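PDB 2QQ3: enoyl-CoA hydratase subunit I from Geobacillus kaustophilus, which catalyses the reversible addition of water across the 2,3 double bond of enoyl-CoA thioesters, giving 3-hydroxyacyl-CoA. Local coordinates for the interface of chains A and B and the interface of chains A and C. Residues are numbered along the deposited sequence; one frame, centred on the assembly and turned at random. Chains: chain A/B/C, Enoyl-CoA hydratase subunit I.

Contact 1 belongs to the two-fold symmetric interface of chains A and B, whereas contacts 2 and 3 are neighbouring patches of the A-C interface, which is not an exact two-fold. The C-alpha centres of contacts 2 and 3 lie about 11 Å apart, and both use A:Val137 and helix 220-234 of chain C; contact 1 is about 40 Å from contact 2 and 43 Å from contact 3. Helix 202-217 comes from chain A in contact 1 and chain C in contact 2, helix 76-82 from chain B in contact 1 and chain A in contact 3, fitting a probable crotonase-family hexamer.

Contact 1: the interface of chains A and B. Residues chain A 48, 202-203, 206, 237, 257-258; chain B 77, 80-81.
B:Trp81, on helix 76-82, pushes its indole against A:Leu203 and A:Arg206 of the other chain. At its base, CB has the poorly ordered carboxylate of A:Glu48 loosely beside it. With CG anti to the carbonyl carbon (chi1 -77°), the indole lies against helix 202-217 of chain A. Along the pyrrole side, NE1 makes a weak hydrogen bond to the backbone O of A:Gly257 at 3.4 Å, while CE2 meets the methyl CD2 of A:Leu203 at 3.6 Å, a branch lying over one ring face near the rim. Further out, CZ2 touches A:Pro202 CB at 4.0 Å, and CH2 lies by that carbon and A:Arg206 CD. Farther along the same face, at the six-membered ring, CE3 lies over the A:Arg206 guanidinium, 3.7 Å from CZ, the planes tilted by 44°, and CZ3 comes to 3.3 Å from NH1.

The same arginine, extended from CG to NE, meets B:Glu80 tip to tip. Its NE forms a salt-bridging hydrogen bond of 2.9 Å to OE2, on the anti lone pair, and its NH2 donates to the backbone O of B:Glu80 at 3.2 Å. An arginine suits this place because it offers a flat face to the indole, one donor to the glutamate carboxylate and another to its backbone carbonyl. Beside the indole, B:Ile77 CD1 packs against the other methyl of A:Leu203, CD1, at 3.6 Å. Repeated by the two-fold, the patch probably helps to join chains A and B.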
loop_
_atom_site.group_PDB
_atom_site.type_symbol
_atom_site.label_atom_id
_atom_site.label_comp_id
_atom_site.label_asym_id
_atom_site.label_seq_id
_atom_site.Cartn_x
_atom_site.Cartn_y
_atom_site.Cartn_z
ATOM N N GLU A 48 0.369 -29.173 18.842
ATOM C CA GLU A 48 -1.086 -29.139 18.657
ATOM C C GLU A 48 -1.861 -29.088 19.985
ATOM O O GLU A 48 -2.983 -28.582 20.041
ATOM C CB GLU A 48 -1.553 -30.363 17.856
ATOM C CG GLU A 48 -1.147 -30.396 16.375
ATOM C CD GLU A 48 -1.932 -29.421 15.504
ATOM O OE1 GLU A 48 -3.038 -29.006 15.912
ATOM O OE2 GLU A 48 -1.448 -29.085 14.401
ATOM N N PRO A 202 -10.423 -23.736 17.671
ATOM C CA PRO A 202 -9.038 -23.389 17.318
ATOM C C PRO A 202 -8.848 -22.759 15.938
ATOM O O PRO A 202 -8.079 -21.807 15.788
ATOM C CB PRO A 202 -8.304 -24.722 17.444
ATOM C CG PRO A 202 -9.108 -25.459 18.485
ATOM C CD PRO A 202 -10.521 -25.147 18.086
ATOM N N LEU A 203 -9.531 -23.291 14.931
ATOM C CA LEU A 203 -9.408 -22.756 13.578
ATOM C C LEU A 203 -9.949 -21.341 13.481
ATOM O O LEU A 203 -9.345 -20.483 12.830
ATOM C CB LEU A 203 -10.132 -23.661 12.570
ATOM C CG LEU A 203 -9.337 -24.896 12.145
ATOM C CD1 LEU A 203 -10.218 -25.830 11.319
ATOM C CD2 LEU A 203 -8.111 -24.449 11.348
ATOM N N ARG A 206 -7.555 -18.869 15.007
ATOM C CA ARG A 206 -6.429 -18.777 14.095
ATOM C C ARG A 206 -6.727 -17.833 12.925
ATOM O O ARG A 206 -5.997 -16.869 12.696
ATOM C CB ARG A 206 -6.108 -20.178 13.564
ATOM C CG ARG A 206 -4.831 -20.304 12.734
ATOM C CD ARG A 206 -4.771 -21.709 12.126
ATOM N NE ARG A 206 -3.552 -22.013 11.377
ATOM C CZ ARG A 206 -2.348 -22.178 11.921
ATOM N NH1 ARG A 206 -2.178 -22.059 13.231
ATOM N NH2 ARG A 206 -1.318 -22.504 11.151
ATOM N N SER A 237 -14.118 -27.286 7.811
ATOM C CA SER A 237 -13.872 -27.845 9.138
ATOM C C SER A 237 -15.089 -28.471 9.800
ATOM O O SER A 237 -16.226 -28.036 9.603
ATOM C CB SER A 237 -13.310 -26.774 10.080
ATOM O OG SER A 237 -14.317 -25.856 10.474
ATOM N N GLY A 257 -11.023 -28.681 16.848
ATOM C CA GLY A 257 -9.879 -28.087 16.180
ATOM C C GLY A 257 -9.614 -28.688 14.813
ATOM O O GLY A 257 -8.465 -28.886 14.420
ATOM N N LYS A 258 -10.692 -28.979 14.092
ATOM C CA LYS A 258 -10.609 -29.560 12.759
ATOM C C LYS A 258 -11.992 -29.509 12.120
ATOM O O LYS A 258 -12.922 -29.007 12.787
ATOM C CB LYS A 258 -10.132 -31.011 12.842
ATOM C CG LYS A 258 -10.953 -31.845 13.802
ATOM C CD LYS A 258 -10.523 -33.298 13.815
ATOM C CE LYS A 258 -11.315 -34.066 14.860
ATOM N NZ LYS A 258 -12.787 -33.873 14.696
ATOM N N ILE B 77 -8.001 -28.054 5.591
ATOM C CA ILE B 77 -7.669 -27.960 7.020
ATOM C C ILE B 77 -6.287 -28.523 7.311
ATOM O O ILE B 77 -5.522 -27.966 8.094
ATOM C CB ILE B 77 -8.713 -28.704 7.879
ATOM C CG1 ILE B 77 -10.100 -28.111 7.628
ATOM C CG2 ILE B 77 -8.347 -28.612 9.357
ATOM C CD1 ILE B 77 -10.180 -26.609 7.813
ATOM N N GLU B 80 -3.864 -25.931 6.053
ATOM C CA GLU B 80 -3.891 -24.748 6.909
ATOM C C GLU B 80 -3.026 -24.943 8.159
ATOM O O GLU B 80 -2.224 -24.071 8.508
ATOM C CB GLU B 80 -5.342 -24.438 7.302
ATOM C CG GLU B 80 -5.523 -23.287 8.299
ATOM C CD GLU B 80 -4.912 -21.972 7.829
ATOM O OE1 GLU B 80 -5.239 -21.519 6.706
ATOM O OE2 GLU B 80 -4.111 -21.387 8.595
ATOM N N TRP B 81 -3.181 -26.081 8.829
ATOM C CA TRP B 81 -2.388 -26.355 10.024
ATOM C C TRP B 81 -0.922 -26.595 9.664
ATOM O O TRP B 81 -0.028 -26.200 10.406
ATOM C CB TRP B 81 -2.934 -27.573 10.790
ATOM C CG TRP B 81 -4.173 -27.285 11.605
ATOM C CD1 TRP B 81 -5.402 -27.871 11.467
ATOM C CD2 TRP B 81 -4.303 -26.341 12.683
ATOM N NE1 TRP B 81 -6.282 -27.352 12.385
ATOM C CE2 TRP B 81 -5.634 -26.412 13.143
ATOM C CE3 TRP B 81 -3.421 -25.446 13.300
ATOM C CZ2 TRP B 81 -6.109 -25.616 14.197
ATOM C CZ3 TRP B 81 -3.894 -24.654 14.351
ATOM C CH2 TRP B 81 -5.225 -24.747 14.785
#

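Contact 2: the interface of chains A and C. Residues chain A 133, 137-138, 160-161; chain C 204, 207-208, 211, 230, 234.
A:Met138 sets CG between its backbone N and carbonyl carbon (chi1 64°), then runs straight through chi2 before turning at SD (chi3 -85°), a course that carries it between helices 202-217 and 220-234 of chain C. Facing it, C:Ile208 holds CG1 anti to its carbonyl carbon (chi1 -78°), putting that branch against A:Met138 CB at 3.4 Å, a close-fitting pair of carbons.

Beyond CB, the methionine crosses C:Leu234 at about a right angle, its CG 3.6 Å from the leucine CD1. SD meets C:Asn230 CB at 3.7 Å, and the terminal methyl CE rests on C:Ala211 CB, also at 3.7 Å. Flexible and unbranched, a methionine suits a narrow path between helices, and alanine in the wall lets its tip come close. An alanine in place of A:Met138 would probably open a gap beside C:Leu234, C:Asn230 and C:Ala211, taking away much of the packing around the leucine methyl.

The second branch of C:Ile208, CG2, faces A:Leu160 CB at 3.8 Å, while CD1, at the end of the first, lies by A:Leu160 O and A:Val133 on the 3-10 helix 131-135. The beta-branched isoleucine thus packs on A:Met138 with one branch and on A:Leu160 and A:Trp161 with the other. The patch is an apolar seam, probably joining subunits of one crotonase-family trimer. At its far side, C:Ile208 CG2 lies 3.7 Å from CD1 of the A:Trp161 indole.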
loop_
_atom_site.group_PDB
_atom_site.type_symbol
_atom_site.label_atom_id
_atom_site.label_comp_id
_atom_site.label_asym_id
_atom_site.label_seq_id
_atom_site.Cartn_x
_atom_site.Cartn_y
_atom_site.Cartn_z
ATOM N N VAL A 133 14.730 6.970 24.181
ATOM C CA VAL A 133 15.112 8.320 23.790
ATOM C C VAL A 133 16.121 8.940 24.765
ATOM O O VAL A 133 17.040 9.646 24.352
ATOM C CB VAL A 133 13.867 9.229 23.687
ATOM C CG1 VAL A 133 13.155 9.304 25.036
ATOM C CG2 VAL A 133 14.274 10.612 23.209
ATOM N N VAL A 137 18.874 6.740 21.994
ATOM C CA VAL A 137 18.371 5.900 20.906
ATOM C C VAL A 137 16.840 5.904 20.776
ATOM O O VAL A 137 16.189 6.910 21.072
ATOM C CB VAL A 137 18.900 4.440 21.022
ATOM C CG1 VAL A 137 20.435 4.440 20.946
ATOM C CG2 VAL A 137 18.422 3.800 22.311
ATOM N N MET A 138 16.270 4.792 20.315
ATOM C CA MET A 138 14.820 4.691 20.118
ATOM C C MET A 138 14.401 3.228 20.160
ATOM O O MET A 138 15.251 2.336 20.154
ATOM C CB MET A 138 14.443 5.256 18.742
ATOM C CG MET A 138 15.039 4.449 17.592
ATOM S SD MET A 138 14.826 5.180 15.958
ATOM C CE MET A 138 13.197 4.578 15.519
ATOM N N LEU A 160 6.973 8.587 23.184
ATOM C CA LEU A 160 8.256 8.220 22.591
ATOM C C LEU A 160 9.328 9.300 22.719
ATOM O O LEU A 160 10.508 8.995 22.880
ATOM C CB LEU A 160 8.044 7.865 21.120
ATOM C CG LEU A 160 7.191 6.603 20.936
ATOM C CD1 LEU A 160 6.679 6.516 19.517
ATOM C CD2 LEU A 160 8.012 5.378 21.300
ATOM N N TRP A 161 8.913 10.560 22.643
ATOM C CA TRP A 161 9.853 11.668 22.744
ATOM C C TRP A 161 10.250 11.965 24.189
ATOM O O TRP A 161 11.321 12.522 24.443
ATOM C CB TRP A 161 9.254 12.930 22.115
ATOM C CG TRP A 161 9.485 13.075 20.627
ATOM C CD1 TRP A 161 10.264 12.282 19.824
ATOM C CD2 TRP A 161 8.991 14.129 19.789
ATOM N NE1 TRP A 161 10.288 12.784 18.544
ATOM C CE2 TRP A 161 9.514 13.917 18.495
ATOM C CE3 TRP A 161 8.158 15.237 20.011
ATOM C CZ2 TRP A 161 9.234 14.772 17.423
ATOM C CZ3 TRP A 161 7.879 16.088 18.941
ATOM C CH2 TRP A 161 8.416 15.847 17.664
ATOM N N ALA C 204 17.700 11.382 18.073
ATOM C CA ALA C 204 16.649 10.477 18.519
ATOM C C ALA C 204 15.271 11.052 18.190
ATOM O O ALA C 204 14.438 10.364 17.604
ATOM C CB ALA C 204 16.772 10.218 20.022
ATOM N N LEU C 207 14.759 10.837 14.258
ATOM C CA LEU C 207 14.498 9.496 13.731
ATOM C C LEU C 207 13.248 8.846 14.312
ATOM O O LEU C 207 12.606 8.027 13.650
ATOM C CB LEU C 207 15.723 8.600 13.940
ATOM C CG LEU C 207 16.779 8.671 12.820
ATOM C CD1 LEU C 207 17.023 10.113 12.398
ATOM C CD2 LEU C 207 18.069 8.021 13.291
ATOM N N ILE C 208 12.904 9.202 15.547
ATOM C CA ILE C 208 11.699 8.673 16.172
ATOM C C ILE C 208 10.517 9.284 15.429
ATOM O O ILE C 208 9.544 8.601 15.115
ATOM C CB ILE C 208 11.628 9.042 17.677
ATOM C CG1 ILE C 208 12.555 8.124 18.477
ATOM C CG2 ILE C 208 10.190 8.932 18.192
ATOM C CD1 ILE C 208 12.674 8.493 19.951
ATOM N N ALA C 211 10.024 7.525 12.176
ATOM C CA ALA C 211 9.466 6.199 12.403
ATOM C C ALA C 211 7.963 6.282 12.673
ATOM O O ALA C 211 7.189 5.483 12.147
ATOM C CB ALA C 211 10.179 5.525 13.562
ATOM N N ASN C 230 16.759 2.948 11.376
ATOM C CA ASN C 230 16.996 4.188 12.102
ATOM C C ASN C 230 17.668 3.833 13.429
ATOM O O ASN C 230 18.493 4.589 13.947
ATOM C CB ASN C 230 15.672 4.921 12.354
ATOM C CG ASN C 230 15.355 5.939 11.274
ATOM O OD1 ASN C 230 16.082 6.057 10.290
ATOM N ND2 ASN C 230 14.267 6.683 11.454
ATOM N N LEU C 234 21.482 5.302 14.696
ATOM C CA LEU C 234 21.745 6.013 15.936
ATOM C C LEU C 234 23.020 5.545 16.636
ATOM O O LEU C 234 23.599 6.287 17.423
ATOM C CB LEU C 234 20.546 5.889 16.875
ATOM C CG LEU C 234 19.310 6.644 16.384
ATOM C CD1 LEU C 234 18.106 6.288 17.246
ATOM C CD2 LEU C 234 19.578 8.141 16.420
#

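Contact 3: the interface of chains A and C. Residues chain A 71-72, 74, 79, 137; chain C 231, 235, 240-241, 244.
The ring of C:Phe235 is sandwiched: A:Leu79 CD1 sits over one face, 3.7 Å from the centroid in a CH-pi contact, and C:Gln240 CG covers the opposite face toward the rim. At the ring's edge, in plane, lies the backbone O of C:Phe231, whose own ring takes C:Phe235 CE1 over a face. Phenylalanine suits the slot because a flat apolar ring offers both faces and a rim. A:Met71 crosses it at about a right angle, bringing SD to 3.8 Å from CZ. A:Val137 turns CG1 onto C:Gln240 CG at 3.4 Å, while C:Met244 reaches A:Ala72 CA through its sulphur.

Polar links border this core. Bent at chi2 (-85°), C:Gln240 sends NE2 to the backbone O of A:Ala72 at 3.1 Å, the donor standing above the carbonyl plane. C:Lys241 NZ meets the backbone O of A:Asp74 at 2.9 Å, nearly along the C=O axis, and also donates to C:Gln240 OE1 at 2.8 Å, which probably helps to fix the amide's rotation. Water 1 bridges A:Ala72 O and C:Lys241 O. Together these contacts fasten the loop before helix 76-82 of chain A to the C-terminal helices of chain C, and so probably help to hold the two subunits together.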
loop_
_atom_site.group_PDB
_atom_site.type_symbol
_atom_site.label_atom_id
_atom_site.label_comp_id
_atom_site.label_asym_id
_atom_site.label_seq_id
_atom_site.Cartn_x
_atom_site.Cartn_y
_atom_site.Cartn_z
ATOM N N MET A 71 24.899 -3.742 24.488
ATOM C CA MET A 71 24.593 -2.795 23.411
ATOM C C MET A 71 25.461 -1.533 23.360
ATOM O O MET A 71 25.725 -0.990 22.285
ATOM C CB MET A 71 23.154 -2.309 23.554
ATOM C CG MET A 71 22.145 -2.964 22.677
ATOM S SD MET A 71 20.755 -1.828 22.531
ATOM C CE MET A 71 19.959 -2.020 24.105
ATOM N N ALA A 72 25.851 -1.059 24.537
ATOM C CA ALA A 72 26.618 0.166 24.713
ATOM C C ALA A 72 27.714 0.512 23.713
ATOM O O ALA A 72 27.840 1.666 23.309
ATOM C CB ALA A 72 27.195 0.198 26.128
ATOM N N ASP A 74 28.157 -1.052 20.613
ATOM C CA ASP A 74 27.860 -1.463 19.243
ATOM C C ASP A 74 27.929 -0.323 18.230
ATOM O O ASP A 74 27.873 0.851 18.582
ATOM C CB ASP A 74 26.480 -2.134 19.163
ATOM C CG ASP A 74 26.476 -3.528 19.769
ATOM O OD1 ASP A 74 27.576 -4.091 19.962
ATOM O OD2 ASP A 74 25.381 -4.065 20.044
ATOM N N LEU A 79 25.456 -4.187 14.100
ATOM C CA LEU A 79 24.011 -4.362 14.244
ATOM C C LEU A 79 23.374 -4.867 12.947
ATOM O O LEU A 79 22.486 -5.726 12.967
ATOM C CB LEU A 79 23.357 -3.041 14.686
ATOM C CG LEU A 79 23.606 -2.653 16.147
ATOM C CD1 LEU A 79 23.090 -1.254 16.434
ATOM C CD2 LEU A 79 22.916 -3.663 17.056
ATOM N N VAL A 137 18.874 6.740 21.994
ATOM C CA VAL A 137 18.371 5.900 20.906
ATOM C C VAL A 137 16.840 5.904 20.776
ATOM O O VAL A 137 16.189 6.910 21.072
ATOM C CB VAL A 137 18.900 4.440 21.022
ATOM C CG1 VAL A 137 20.435 4.440 20.946
ATOM C CG2 VAL A 137 18.422 3.800 22.311
ATOM N N PHE C 231 17.305 2.673 13.973
ATOM C CA PHE C 231 17.883 2.186 15.221
ATOM C C PHE C 231 19.387 1.977 14.970
ATOM O O PHE C 231 20.222 2.426 15.756
ATOM C CB PHE C 231 17.229 0.857 15.626
ATOM C CG PHE C 231 17.701 0.322 16.952
ATOM C CD1 PHE C 231 17.162 0.797 18.150
ATOM C CD2 PHE C 231 18.688 -0.655 17.007
ATOM C CE1 PHE C 231 17.604 0.304 19.381
ATOM C CE2 PHE C 231 19.132 -1.150 18.234
ATOM C CZ PHE C 231 18.586 -0.668 19.422
ATOM N N PHE C 235 23.471 4.330 16.340
ATOM C CA PHE C 235 24.681 3.832 16.981
ATOM C C PHE C 235 25.969 4.347 16.349
ATOM O O PHE C 235 27.063 3.897 16.697
ATOM C CB PHE C 235 24.667 2.300 17.039
ATOM C CG PHE C 235 23.753 1.757 18.100
ATOM C CD1 PHE C 235 22.374 1.767 17.920
ATOM C CD2 PHE C 235 24.268 1.295 19.309
ATOM C CE1 PHE C 235 21.517 1.327 18.931
ATOM C CE2 PHE C 235 23.423 0.855 20.326
ATOM C CZ PHE C 235 22.042 0.870 20.137
ATOM N N GLN C 240 24.467 8.392 21.394
ATOM C CA GLN C 240 24.102 7.028 21.782
ATOM C C GLN C 240 25.180 6.462 22.697
ATOM O O GLN C 240 24.883 5.872 23.735
ATOM C CB GLN C 240 23.933 6.137 20.541
ATOM C CG GLN C 240 23.860 4.629 20.819
ATOM C CD GLN C 240 25.236 3.981 20.921
ATOM O OE1 GLN C 240 26.097 4.198 20.071
ATOM N NE2 GLN C 240 25.443 3.171 21.957
ATOM N N LYS C 241 26.439 6.638 22.309
ATOM C CA LYS C 241 27.544 6.150 23.127
ATOM C C LYS C 241 27.503 6.840 24.487
ATOM O O LYS C 241 27.625 6.192 25.523
ATOM C CB LYS C 241 28.885 6.423 22.440
ATOM C CG LYS C 241 29.116 5.614 21.166
ATOM C CD LYS C 241 29.084 4.119 21.444
ATOM C CE LYS C 241 29.482 3.311 20.213
ATOM N NZ LYS C 241 28.605 3.582 19.041
ATOM N N MET C 244 24.215 5.803 26.705
ATOM C CA MET C 244 24.273 4.491 27.336
ATOM C C MET C 244 25.405 4.398 28.348
ATOM O O MET C 244 25.299 3.684 29.344
ATOM C CB MET C 244 24.420 3.392 26.278
ATOM C CG MET C 244 23.281 3.368 25.265
ATOM S SD MET C 244 23.222 1.845 24.309
ATOM C CE MET C 244 21.472 1.813 23.828
HETATM O O HOH W 1 28.535 3.573 25.299
#